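Local coordinates for protein aminoglycoside-O-phosphotransferase VIII (Streptomyces rimosus, PDB 4H05) that phosphorylates the 3'-hydroxyl of aminoglycoside antibiotics, using ATP as the likely phosphate donor, and so probably confers resistance to them, at residues R37-G41 / G42-F46; R252-D255 / G256-E260; P132-S136 / L137-V141; P236-G239 / P240-A244; V56-L59 / G60-E63. All blocks are in the same frame, centred on the assembly; numbering follows the deposited sequence.

Contact 1: residues R37-G41 / G42-F46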
loop_
_atom_site.group_PDB
_atom_site.type_symbol
_atom_site.label_atom_id
_atom_site.label_comp_id
_atom_site.label_asym_id
_atom_site.label_seq_id
_atom_site.Cartn_x
_atom_site.Cartn_y
_atom_site.Cartn_z
ATOM N N ARG A 37 4.115 9.369 -13.890
ATOM C CA ARG A 37 5.185 8.673 -14.559
ATOM C C ARG A 37 5.909 9.647 -15.476
ATOM O O ARG A 37 5.270 10.297 -16.352
ATOM C CB ARG A 37 4.605 7.556 -15.369
ATOM C CG ARG A 37 5.629 6.731 -16.139
ATOM C CD ARG A 37 4.909 5.695 -17.022
ATOM N NE ARG A 37 4.344 4.639 -16.173
ATOM C CZ ARG A 37 5.026 3.575 -15.719
ATOM N NH1 ARG A 37 4.417 2.677 -14.953
ATOM N NH2 ARG A 37 6.317 3.399 -16.022
ATOM N N LEU A 38 7.204 9.833 -15.224
ATOM C CA LEU A 38 8.035 10.760 -15.999
ATOM C C LEU A 38 8.934 9.927 -16.824
ATOM O O LEU A 38 9.618 9.072 -16.300
ATOM C CB LEU A 38 8.935 11.632 -15.156
ATOM C CG LEU A 38 8.428 12.956 -14.660
ATOM C CD1 LEU A 38 7.085 12.656 -13.906
ATOM C CD2 LEU A 38 9.541 13.640 -13.825
ATOM N N ARG A 39 9.009 10.228 -18.105
ATOM C CA ARG A 39 9.771 9.395 -19.012
ATOM C C ARG A 39 10.464 10.166 -20.101
ATOM O O ARG A 39 9.892 11.098 -20.661
ATOM C CB ARG A 39 8.846 8.392 -19.650
ATOM C CG ARG A 39 7.688 9.003 -20.394
ATOM C CD ARG A 39 6.797 7.911 -20.965
ATOM N NE ARG A 39 5.808 8.492 -21.873
ATOM C CZ ARG A 39 4.625 7.956 -22.172
ATOM N NH1 ARG A 39 4.242 6.800 -21.605
ATOM N NH2 ARG A 39 3.822 8.569 -23.059
ATOM N N GLY A 40 11.671 9.734 -20.430
ATOM C CA GLY A 40 12.543 10.445 -21.371
ATOM C C GLY A 40 13.860 9.707 -21.443
ATOM O O GLY A 40 14.411 9.295 -20.404
ATOM N N GLY A 41 14.385 9.593 -22.661
ATOM C CA GLY A 41 15.328 8.532 -23.038
ATOM C C GLY A 41 16.359 7.768 -22.200
ATOM O O GLY A 41 17.313 8.346 -21.717
ATOM N N GLY A 42 16.221 6.473 -21.991
ATOM C CA GLY A 42 14.987 5.748 -21.726
ATOM C C GLY A 42 15.122 5.447 -20.241
ATOM O O GLY A 42 15.446 4.338 -19.855
ATOM N N ARG A 43 14.992 6.494 -19.424
ATOM C CA ARG A 43 14.808 6.381 -17.957
ATOM C C ARG A 43 13.335 6.735 -17.694
ATOM O O ARG A 43 12.700 7.499 -18.485
ATOM C CB ARG A 43 15.752 7.307 -17.149
ATOM C CG ARG A 43 15.674 8.799 -17.507
ATOM C CD ARG A 43 15.720 9.783 -16.320
ATOM N NE ARG A 43 15.418 11.172 -16.754
ATOM C CZ ARG A 43 15.909 12.313 -16.217
ATOM N NH1 ARG A 43 16.747 12.287 -15.166
ATOM N NH2 ARG A 43 15.564 13.516 -16.734
ATOM N N GLU A 44 12.790 6.149 -16.636
ATOM C CA GLU A 44 11.412 6.379 -16.192
ATOM C C GLU A 44 11.496 6.545 -14.740
ATOM O O GLU A 44 12.250 5.837 -14.124
ATOM C CB GLU A 44 10.441 5.236 -16.510
ATOM C CG GLU A 44 10.171 5.118 -17.999
ATOM C CD GLU A 44 8.712 4.849 -18.399
ATOM O OE1 GLU A 44 7.801 4.758 -17.530
ATOM O OE2 GLU A 44 8.470 4.755 -19.639
ATOM N N LEU A 45 10.803 7.574 -14.228
ATOM C CA LEU A 45 10.626 7.841 -12.812
ATOM C C LEU A 45 9.154 7.816 -12.461
ATOM O O LEU A 45 8.262 8.149 -13.265
ATOM C CB LEU A 45 11.161 9.197 -12.430
ATOM C CG LEU A 45 12.605 9.387 -12.927
ATOM C CD1 LEU A 45 13.030 10.813 -12.796
ATOM C CD2 LEU A 45 13.621 8.524 -12.142
ATOM N N PHE A 46 8.910 7.471 -11.225
ATOM C CA PHE A 46 7.633 7.717 -10.607
ATOM C C PHE A 46 7.720 8.943 -9.695
ATOM O O PHE A 46 8.666 9.061 -8.878
ATOM C CB PHE A 46 7.270 6.502 -9.707
ATOM C CG PHE A 46 6.924 5.226 -10.430
ATOM C CD1 PHE A 46 6.777 4.025 -9.684
ATOM C CD2 PHE A 46 6.750 5.153 -11.829
ATOM C CE1 PHE A 46 6.458 2.820 -10.312
ATOM C CE2 PHE A 46 6.433 3.934 -12.440
ATOM C CZ PHE A 46 6.287 2.769 -11.673
#
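Arg37 CG stands trans to the backbone N (chi1 180°) and the chain bends at chi3, which swings the guanidinium across the strand gap to Glu44 and Phe46. Glu44 bends at chi2 so that OE1 faces Arg37. The resulting salt bridge is short, Arg37 NH2 to Glu44 OE1 2.5 Å: the oxygen lies almost in the guanidinium plane and the nitrogen meets it nearly along the C-O axis. Phe46 CE2 sits over one guanidinium face, 3.5 Å from Arg37 NH1, with the two planes almost perpendicular (86°), an arrangement that brings the rim of the ring to the flat cation. Both belong to the hairpin of strands 35-40 and 43-50, part of the five-stranded antiparallel sheet of the kinase-like N-terminal lobe; the strand segments run at 165° to each other. Leu38 and Leu45 form a hydrogen-bonded pair, Leu38 N to Leu45 O and Leu45 N to Leu38 O both measuring 2.8 Å, and their side chains lie on the other face of the sheet from Arg37, Arg39, Glu44 and Phe46. Arg39 CB runs beside the carboxylate, 3.7 Å from Glu44 OE2, while the Arg39 guanidinium leads off to a salt bridge, through NE, with Glu22. At the turn, Arg43 N donates to Gly40 O (3.0 Å). Phe46 lies about 7 Å, side chain to side chain, from Asp210, a predicted magnesium ligand.

Contact 2: residues R252-D255 / G256-E260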
loop_
_atom_site.group_PDB
_atom_site.type_symbol
_atom_site.label_atom_id
_atom_site.label_comp_id
_atom_site.label_asym_id
_atom_site.label_seq_id
_atom_site.Cartn_x
_atom_site.Cartn_y
_atom_site.Cartn_z
ATOM N N ARG A 252 3.222 -21.955 3.439
ATOM C CA ARG A 252 4.496 -22.720 3.438
ATOM C C ARG A 252 5.628 -22.549 4.525
ATOM O O ARG A 252 5.829 -23.505 5.261
ATOM C CB ARG A 252 5.084 -22.746 2.049
ATOM C CG ARG A 252 4.249 -23.576 1.050
ATOM C CD ARG A 252 4.833 -23.514 -0.381
ATOM N NE ARG A 252 6.315 -23.502 -0.384
ATOM C CZ ARG A 252 7.103 -23.080 -1.383
ATOM N NH1 ARG A 252 6.593 -22.622 -2.530
ATOM N NH2 ARG A 252 8.434 -23.114 -1.227
ATOM N N GLY A 253 6.290 -21.410 4.786
ATOM C CA GLY A 253 5.733 -20.057 4.855
ATOM C C GLY A 253 5.500 -19.749 6.345
ATOM O O GLY A 253 6.390 -19.222 7.065
ATOM N N TRP A 254 4.319 -20.136 6.821
ATOM C CA TRP A 254 3.900 -19.865 8.185
ATOM C C TRP A 254 2.873 -20.888 8.561
ATOM O O TRP A 254 1.832 -21.000 7.923
ATOM C CB TRP A 254 3.362 -18.462 8.232
ATOM C CG TRP A 254 2.751 -18.043 9.520
ATOM C CD1 TRP A 254 3.389 -17.669 10.706
ATOM C CD2 TRP A 254 1.325 -17.835 9.758
ATOM N NE1 TRP A 254 2.470 -17.319 11.644
ATOM C CE2 TRP A 254 1.207 -17.387 11.128
ATOM C CE3 TRP A 254 0.180 -17.959 8.979
ATOM C CZ2 TRP A 254 -0.028 -17.101 11.695
ATOM C CZ3 TRP A 254 -1.041 -17.692 9.551
ATOM C CH2 TRP A 254 -1.148 -17.266 10.878
ATOM N N ASP A 255 3.206 -21.672 9.577
ATOM C CA ASP A 255 2.400 -22.835 10.003
ATOM C C ASP A 255 1.031 -22.451 10.661
ATOM O O ASP A 255 0.100 -23.273 10.660
ATOM C CB ASP A 255 3.240 -23.712 10.964
ATOM C CG ASP A 255 3.742 -22.908 12.184
ATOM O OD1 ASP A 255 4.556 -23.418 12.988
ATOM O OD2 ASP A 255 3.307 -21.733 12.332
ATOM N N GLY A 256 0.897 -21.238 11.228
ATOM C CA GLY A 256 -0.434 -20.739 11.607
ATOM C C GLY A 256 -1.331 -20.865 10.365
ATOM O O GLY A 256 -0.802 -21.080 9.265
ATOM N N ALA A 257 -2.661 -20.741 10.439
ATOM C CA ALA A 257 -3.466 -20.302 11.578
ATOM C C ALA A 257 -4.175 -19.020 11.180
ATOM O O ALA A 257 -4.324 -18.132 11.993
ATOM C CB ALA A 257 -2.637 -20.088 12.831
ATOM N N VAL A 258 -4.642 -18.911 9.937
ATOM C CA VAL A 258 -5.162 -17.639 9.473
ATOM C C VAL A 258 -6.513 -17.360 10.081
ATOM O O VAL A 258 -7.403 -18.129 9.862
ATOM C CB VAL A 258 -5.248 -17.528 7.952
ATOM C CG1 VAL A 258 -5.651 -16.105 7.569
ATOM C CG2 VAL A 258 -3.908 -17.900 7.283
ATOM N N SER A 259 -6.661 -16.296 10.890
ATOM C CA SER A 259 -7.945 -15.986 11.605
ATOM C C SER A 259 -8.947 -15.099 10.832
ATOM O O SER A 259 -8.641 -13.951 10.485
ATOM C CB SER A 259 -7.677 -15.304 12.953
ATOM O OG SER A 259 -8.708 -14.332 13.234
ATOM N N GLU A 260 -10.156 -15.596 10.605
ATOM C CA GLU A 260 -11.103 -14.837 9.848
ATOM C C GLU A 260 -11.547 -13.569 10.674
ATOM O O GLU A 260 -11.856 -12.540 10.089
ATOM C CB GLU A 260 -12.289 -15.794 9.515
ATOM C CG GLU A 260 -12.685 -15.950 8.037
ATOM C CD GLU A 260 -11.772 -16.828 7.212
ATOM O OE1 GLU A 260 -11.308 -17.885 7.708
ATOM O OE2 GLU A 260 -11.543 -16.474 6.029
#
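The indole of Trp254 carries Gly256 on one face: Gly256 CA stands 3.5 Å from the centroid of the six-membered ring and only 6° off its normal, the geometry of a CH-pi contact. Next to it, Gly256 C comes within 3.3 Å of Trp254 CZ3, so the glycine backbone lies across the benzo ring. At the rim, close to the ring plane, Val258 CG2 meets Trp254 CZ3 at 3.7 Å. Ala257 O approaches obliquely, and Ala257 CB, on the Gly256 side of the plane, is 3.7 Å from Trp254 CH2. A trans chi1 of Trp254 (174°) carries CG to the far side from its backbone N and lays the indole beneath the chain that follows.

This stretch belongs to the loop joining helix 240-251 to helix 260-270 on the protein surface, away from the annotated sites. Trp254 and Val258 both rest against His220 of helix 220-230, and Arg219 forms a cation-pi contact with the indole. Ser259 closes the loop as N-cap of the next helix, its OG bonded to the backbone N of Lys262. Glycine CA hydrogens, flanked by two peptide groups, are slightly acidic, and the electron-rich indole is a suitable acceptor for them; with the valine methyl at the rim and the alanine methyl on the glycine side, the contact rests on dispersion and weak electrostatics.

Contact 3: residues P132-S136 / L137-V141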
loop_
_atom_site.group_PDB
_atom_site.type_symbol
_atom_site.label_atom_id
_atom_site.label_comp_id
_atom_site.label_asym_id
_atom_site.label_seq_id
_atom_site.Cartn_x
_atom_site.Cartn_y
_atom_site.Cartn_z
ATOM N N PRO A 132 12.623 -0.141 11.862
ATOM C CA PRO A 132 12.382 1.085 12.648
ATOM C C PRO A 132 10.948 1.597 12.706
ATOM O O PRO A 132 10.687 2.577 13.368
ATOM C CB PRO A 132 13.252 2.166 11.962
ATOM C CG PRO A 132 14.039 1.468 10.915
ATOM C CD PRO A 132 13.583 0.034 10.777
ATOM N N PHE A 133 10.033 1.026 11.957
ATOM C CA PHE A 133 8.803 1.773 11.743
ATOM C C PHE A 133 7.772 1.008 12.487
ATOM O O PHE A 133 7.786 -0.177 12.420
ATOM C CB PHE A 133 8.486 1.891 10.261
ATOM C CG PHE A 133 9.615 2.463 9.469
ATOM C CD1 PHE A 133 9.960 3.800 9.608
ATOM C CD2 PHE A 133 10.391 1.642 8.671
ATOM C CE1 PHE A 133 11.031 4.306 8.943
ATOM C CE2 PHE A 133 11.494 2.119 8.033
ATOM C CZ PHE A 133 11.822 3.450 8.158
ATOM N N ASP A 134 6.849 1.704 13.120
ATOM C CA ASP A 134 5.807 1.109 13.913
ATOM C C ASP A 134 4.474 1.449 13.210
ATOM O O ASP A 134 4.125 2.608 13.087
ATOM C CB ASP A 134 5.819 1.844 15.306
ATOM C CG ASP A 134 4.986 1.170 16.358
ATOM O OD1 ASP A 134 4.348 0.133 16.116
ATOM O OD2 ASP A 134 4.966 1.699 17.477
ATOM N N ARG A 135 3.692 0.448 12.807
ATOM C CA ARG A 135 2.321 0.662 12.440
ATOM C C ARG A 135 1.352 -0.257 13.222
ATOM O O ARG A 135 0.345 -0.800 12.668
ATOM C CB ARG A 135 2.168 0.438 10.926
ATOM C CG ARG A 135 0.987 1.238 10.344
ATOM C CD ARG A 135 0.076 0.327 9.499
ATOM N NE ARG A 135 -1.067 1.117 9.030
ATOM C CZ ARG A 135 -2.190 0.627 8.515
ATOM N NH1 ARG A 135 -2.375 -0.668 8.347
ATOM N NH2 ARG A 135 -3.158 1.456 8.191
ATOM N N SER A 136 1.640 -0.467 14.506
ATOM C CA SER A 136 0.834 -1.368 15.311
ATOM C C SER A 136 -0.462 -0.716 15.737
ATOM O O SER A 136 -0.694 0.454 15.438
ATOM C CB SER A 136 1.604 -1.824 16.544
ATOM O OG SER A 136 1.991 -0.720 17.277
ATOM N N LEU A 137 -1.317 -1.483 16.418
ATOM C CA LEU A 137 -2.618 -0.957 16.919
ATOM C C LEU A 137 -2.478 0.232 17.854
ATOM O O LEU A 137 -3.401 1.127 17.853
ATOM C CB LEU A 137 -3.382 -2.028 17.655
ATOM C CG LEU A 137 -3.801 -3.231 16.790
ATOM C CD1 LEU A 137 -4.181 -4.398 17.685
ATOM C CD2 LEU A 137 -4.924 -2.845 15.845
ATOM N N ALA A 138 -1.362 0.301 18.616
ATOM C CA ALA A 138 -1.088 1.604 19.395
ATOM C C ALA A 138 -0.980 2.824 18.486
ATOM O O ALA A 138 -1.338 3.936 18.866
ATOM C CB ALA A 138 0.120 1.530 20.379
ATOM N N VAL A 139 -0.670 2.646 17.224
ATOM C CA VAL A 139 -0.588 3.815 16.322
ATOM C C VAL A 139 -1.836 3.947 15.487
ATOM O O VAL A 139 -2.345 5.066 15.152
ATOM C CB VAL A 139 0.579 3.638 15.290
ATOM C CG1 VAL A 139 0.462 4.588 14.130
ATOM C CG2 VAL A 139 1.914 3.797 15.920
ATOM N N THR A 140 -2.285 2.801 15.016
ATOM C CA THR A 140 -3.306 2.826 13.989
ATOM C C THR A 140 -4.675 3.113 14.572
ATOM O O THR A 140 -5.503 3.716 13.903
ATOM C CB THR A 140 -3.361 1.541 13.150
ATOM O OG1 THR A 140 -3.523 0.397 13.994
ATOM C CG2 THR A 140 -2.132 1.390 12.236
ATOM N N VAL A 141 -4.950 2.680 15.793
ATOM C CA VAL A 141 -6.299 2.896 16.351
ATOM C C VAL A 141 -6.499 4.411 16.658
ATOM O O VAL A 141 -7.411 5.059 16.108
ATOM C CB VAL A 141 -6.638 1.942 17.523
ATOM C CG1 VAL A 141 -8.023 2.282 18.071
ATOM C CG2 VAL A 141 -6.570 0.487 17.139
HETATM O O HOH W 1 -2.146 -1.854 13.384
#
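Arg135 runs past the methyl of Thr140 at the entrance to helix 137-150, where Ser136 occupies the N-cap position. Beyond CB, CG and CD each lie 3.7 Å from Thr140 CG2. Arg135 NE comes closest, 3.4 Å from Thr140 CG2, and the guanidinium presents a face to this methyl, which is displaced toward its rim; the two side chains cross at about a right angle. A bend at chi2 (-130°) carries the chain round the methyl, and Arg135 also makes a cation-pi contact with Phe273. Arg135 is about 7 Å, between side chains, from Asp190, the predicted proton acceptor.

The lead-in to the helix is an Asx turn. Asp134 OD1 accepts from Ser136 N at 3.2 Å and from Ser136 OG at 2.8 Å, both donors lying on the same face of the carboxylate plane. The other oxygen, Asp134 OD2, forms a salt bridge with Arg216, tying this loop to strand 215-218, and Val139 CG2 slides past the same carboxylate. Glu182 OE1 accepts the amide of Leu137, the first residue of the helix.

Ser136 O is gripped twice by the first turn, by Val139 N from above the carbonyl plane and by Thr140 N within it, at 2.8 Å and 2.9 Å respectively. A water molecule bridges Arg135 O, to which it donates, and Thr140 OG1, 2.7 Å away.

Contact 4: residues P236-G239 / P240-A244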
loop_
_atom_site.group_PDB
_atom_site.type_symbol
_atom_site.label_atom_id
_atom_site.label_comp_id
_atom_site.label_asym_id
_atom_site.label_seq_id
_atom_site.Cartn_x
_atom_site.Cartn_y
_atom_site.Cartn_z
ATOM N N PRO A 236 -9.891 -6.300 -9.370
ATOM C CA PRO A 236 -8.914 -7.168 -10.015
ATOM C C PRO A 236 -9.392 -8.590 -10.436
ATOM O O PRO A 236 -10.428 -9.137 -10.021
ATOM C CB PRO A 236 -7.802 -7.243 -8.948
ATOM C CG PRO A 236 -8.572 -7.273 -7.679
ATOM C CD PRO A 236 -9.695 -6.284 -7.908
ATOM N N TRP A 237 -8.579 -9.194 -11.270
ATOM C CA TRP A 237 -8.970 -10.390 -11.966
ATOM C C TRP A 237 -8.396 -11.590 -11.301
ATOM O O TRP A 237 -7.444 -12.232 -11.779
ATOM C CB TRP A 237 -8.528 -10.244 -13.409
ATOM C CG TRP A 237 -9.380 -9.316 -14.172
ATOM C CD1 TRP A 237 -10.522 -9.645 -14.911
ATOM C CD2 TRP A 237 -9.210 -7.858 -14.332
ATOM N NE1 TRP A 237 -11.038 -8.538 -15.512
ATOM C CE2 TRP A 237 -10.313 -7.420 -15.197
ATOM C CE3 TRP A 237 -8.333 -6.922 -13.840
ATOM C CZ2 TRP A 237 -10.494 -6.079 -15.546
ATOM C CZ3 TRP A 237 -8.530 -5.567 -14.175
ATOM C CH2 TRP A 237 -9.565 -5.156 -15.040
ATOM N N PHE A 238 -8.975 -11.901 -10.162
ATOM C CA PHE A 238 -8.506 -12.984 -9.334
ATOM C C PHE A 238 -9.691 -13.925 -9.078
ATOM O O PHE A 238 -10.388 -14.275 -10.007
ATOM C CB PHE A 238 -7.816 -12.398 -8.076
ATOM C CG PHE A 238 -6.450 -11.763 -8.373
ATOM C CD1 PHE A 238 -6.209 -10.425 -8.147
ATOM C CD2 PHE A 238 -5.399 -12.548 -8.888
ATOM C CE1 PHE A 238 -4.980 -9.857 -8.450
ATOM C CE2 PHE A 238 -4.159 -11.992 -9.183
ATOM C CZ PHE A 238 -3.938 -10.659 -8.937
ATOM N N GLY A 239 -9.884 -14.367 -7.851
ATOM C CA GLY A 239 -11.145 -14.980 -7.445
ATOM C C GLY A 239 -10.859 -16.047 -6.427
ATOM O O GLY A 239 -9.745 -16.074 -5.823
ATOM N N PRO A 240 -11.843 -16.943 -6.209
ATOM C CA PRO A 240 -11.756 -17.854 -5.076
ATOM C C PRO A 240 -10.538 -18.793 -5.149
ATOM O O PRO A 240 -9.951 -19.181 -4.135
ATOM C CB PRO A 240 -13.105 -18.640 -5.143
ATOM C CG PRO A 240 -13.717 -18.328 -6.478
ATOM C CD PRO A 240 -13.158 -16.998 -6.898
ATOM N N GLU A 241 -10.166 -19.159 -6.361
ATOM C CA GLU A 241 -9.046 -20.084 -6.540
ATOM C C GLU A 241 -7.689 -19.422 -6.317
ATOM O O GLU A 241 -6.758 -20.024 -5.830
ATOM C CB GLU A 241 -9.079 -20.640 -7.959
ATOM C CG GLU A 241 -10.198 -21.626 -8.231
ATOM C CD GLU A 241 -9.991 -22.274 -9.593
ATOM O OE1 GLU A 241 -10.616 -21.816 -10.581
ATOM O OE2 GLU A 241 -9.132 -23.183 -9.665
ATOM N N CYS A 242 -7.568 -18.206 -6.774
ATOM C CA CYS A 242 -6.405 -17.399 -6.470
ATOM C C CYS A 242 -6.246 -17.193 -4.995
ATOM O O CYS A 242 -5.130 -17.359 -4.480
ATOM C CB CYS A 242 -6.484 -16.084 -7.195
ATOM S SG CYS A 242 -6.356 -16.257 -9.001
ATOM N N SER A 243 -7.328 -16.924 -4.267
ATOM C CA SER A 243 -7.204 -16.773 -2.787
ATOM C C SER A 243 -6.765 -18.027 -2.101
ATOM O O SER A 243 -5.887 -17.980 -1.249
ATOM C CB SER A 243 -8.483 -16.320 -2.099
ATOM O OG SER A 243 -9.134 -15.290 -2.807
ATOM N N ALA A 244 -7.363 -19.162 -2.445
ATOM C CA ALA A 244 -6.769 -20.468 -2.058
ATOM C C ALA A 244 -5.280 -20.620 -2.472
ATOM O O ALA A 244 -4.463 -21.103 -1.686
ATOM C CB ALA A 244 -7.591 -21.620 -2.646
#
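Phe238 turns the edge of its ring to Cys242: the sulfur SG lies 5.2 Å from the ring centroid and 86° off the normal, almost exactly in the ring plane. The nearest approach is Phe238 CD2 to Cys242 SG, 3.8 Å, a sulfur-aromatic contact made at the rim, where ring hydrogens can face the sulfur. Cys242 holds SG beside its own backbone N (chi1 -67°), which directs the thiol back along the helix toward the preceding loop, and its CB packs 4.0 Å from Phe238 CB.

Between these two residues the chain enters helix 240-251 through Gly239, the N-cap, and Pro240 in the first position of the helix, where its lack of an amide hydrogen costs no backbone bond. Gly239 has a phi of 146°, a conformation in which any CB would be jammed against the carbonyl oxygen of Phe238 and would collide with Pro240 CD. The Gly239 carbonyl oxygen takes two bonds from Ser243: the helical one from Ser243 N at 3.0 Å runs nearly along the carbonyl axis, whereas Ser243 OG comes in from above the carbonyl plane at 3.2 Å. The serine hydroxyl thus folds back on the first turn, adding a side-chain tie to the backbone one. Upstream, Trp237 is the centre of an inverse gamma turn closed by a weak bond from Phe238 N to Pro236 O.

Around this junction, helices 109-124 and 220-230 supply the neighbours: Phe238 touches Val112 and Leu230, Cys242 reaches Arg109 and Ala113, and Ser243 rests on Leu227 and Leu230.

Contact 5: residues V56-L59 / G60-E63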
loop_
_atom_site.group_PDB
_atom_site.type_symbol
_atom_site.label_atom_id
_atom_site.label_comp_id
_atom_site.label_asym_id
_atom_site.label_seq_id
_atom_site.Cartn_x
_atom_site.Cartn_y
_atom_site.Cartn_z
ATOM N N VAL A 56 2.881 14.236 5.048
ATOM C CA VAL A 56 3.711 13.637 6.133
ATOM C C VAL A 56 3.983 12.176 5.761
ATOM O O VAL A 56 5.081 11.630 5.971
ATOM C CB VAL A 56 3.029 13.660 7.526
ATOM C CG1 VAL A 56 4.002 13.141 8.618
ATOM C CG2 VAL A 56 2.541 15.059 7.837
ATOM N N GLY A 57 2.941 11.581 5.200
ATOM C CA GLY A 57 2.984 10.249 4.658
ATOM C C GLY A 57 4.138 10.068 3.724
ATOM O O GLY A 57 4.953 9.238 3.999
ATOM N N LEU A 58 4.218 10.851 2.634
ATOM C CA LEU A 58 5.373 10.770 1.689
ATOM C C LEU A 58 6.774 10.924 2.252
ATOM O O LEU A 58 7.684 10.218 1.804
ATOM C CB LEU A 58 5.223 11.742 0.543
ATOM C CG LEU A 58 4.104 11.563 -0.446
ATOM C CD1 LEU A 58 4.214 12.666 -1.577
ATOM C CD2 LEU A 58 4.206 10.153 -0.990
ATOM N N LEU A 59 7.019 11.818 3.210
ATOM C CA LEU A 59 8.391 11.863 3.848
ATOM C C LEU A 59 8.783 10.581 4.538
ATOM O O LEU A 59 9.960 10.048 4.512
ATOM C CB LEU A 59 8.446 12.934 4.930
ATOM C CG LEU A 59 8.510 14.381 4.387
ATOM C CD1 LEU A 59 7.168 14.808 3.785
ATOM C CD2 LEU A 59 9.024 15.346 5.472
ATOM N N GLY A 60 7.786 10.063 5.205
ATOM C CA GLY A 60 7.969 8.802 5.818
ATOM C C GLY A 60 8.191 7.731 4.771
ATOM O O GLY A 60 8.838 6.775 5.058
ATOM N N GLU A 61 7.618 7.869 3.576
ATOM C CA GLU A 61 7.740 6.807 2.595
ATOM C C GLU A 61 9.148 6.685 2.070
ATOM O O GLU A 61 9.673 5.564 1.984
ATOM C CB GLU A 61 6.707 6.970 1.530
ATOM C CG GLU A 61 6.669 5.789 0.605
ATOM C CD GLU A 61 5.599 5.882 -0.461
ATOM O OE1 GLU A 61 4.729 6.776 -0.361
ATOM O OE2 GLU A 61 5.656 5.014 -1.388
ATOM N N ALA A 62 9.816 7.812 1.824
ATOM C CA ALA A 62 11.243 7.823 1.458
ATOM C C ALA A 62 12.082 6.971 2.418
ATOM O O ALA A 62 12.774 6.063 1.997
ATOM C CB ALA A 62 11.770 9.257 1.417
ATOM N N GLU A 63 11.924 7.204 3.713
ATOM C CA GLU A 63 12.673 6.507 4.772
ATOM C C GLU A 63 12.378 5.068 4.734
ATOM O O GLU A 63 13.270 4.283 4.867
ATOM C CB GLU A 63 12.229 6.981 6.163
ATOM C CG GLU A 63 12.843 8.323 6.459
ATOM C CD GLU A 63 12.449 8.926 7.799
ATOM O OE1 GLU A 63 11.495 8.455 8.433
ATOM O OE2 GLU A 63 13.198 9.848 8.209
#
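Leu58 and Glu61 lie side by side on one face of helix 54-71, pointing the same way, and Leu58 CD2 touches Glu61 OE1 at 3.5 Å. The carboxylate gets there on an extended chain whose CG is trans to the backbone N (chi1 -172°). Behind the side chains, the helix is held by Gly60 N to Val56 O and Ala62 N to Leu58 O, each 3.2 Å and fairly straight. Glu61 N is shared weakly between Gly57 O and Leu58 O, at 3.0 and 2.9 Å.

The next shell fixes the carboxylate. Glu61 OE1 forms a salt bridge with Lys48 of strand 43-50, while OE2 receives a weak bond from Val211 N, the amide following the predicted magnesium ligand Asp210. The Glu61 and Asp210 side chains are about 4 Å apart. A lysine from the third strand paired with a glutamate from the following helix is the arrangement of protein kinases, where such a lysine contacts ATP phosphates; a like role is probable here.

Helix 54-71 packs on the five-stranded sheet, with Leu58 against Lys48 and Ala50 of strand 43-50, Glu61 and Ala62 on Leu90, and Leu59 on Ala88 of strand 86-93.

Contacts 1 and 5 belong to the N-terminal lobe and are linked through strand 43-50, which starts in contact 1 and carries Lys48, the partner of Glu61; their nearest atoms are about 8 Å apart. Contact 3 meets contact 5 directly, Phe133 CZ lying 3.7 Å from Glu63 O, so the loop before helix 137-150 touches the N-terminal lobe at helix 54-71. Glu61 and Phe46 approach Asp210 from the N-terminal lobe, whereas Arg135 approaches Asp190 from the other. Contacts 4 and 2 bracket helix 240-251, nearest atoms about 9 Å apart. Contact 2 lies farthest from contact 1, centres 40 Å apart, on the opposite side of the chain's centre.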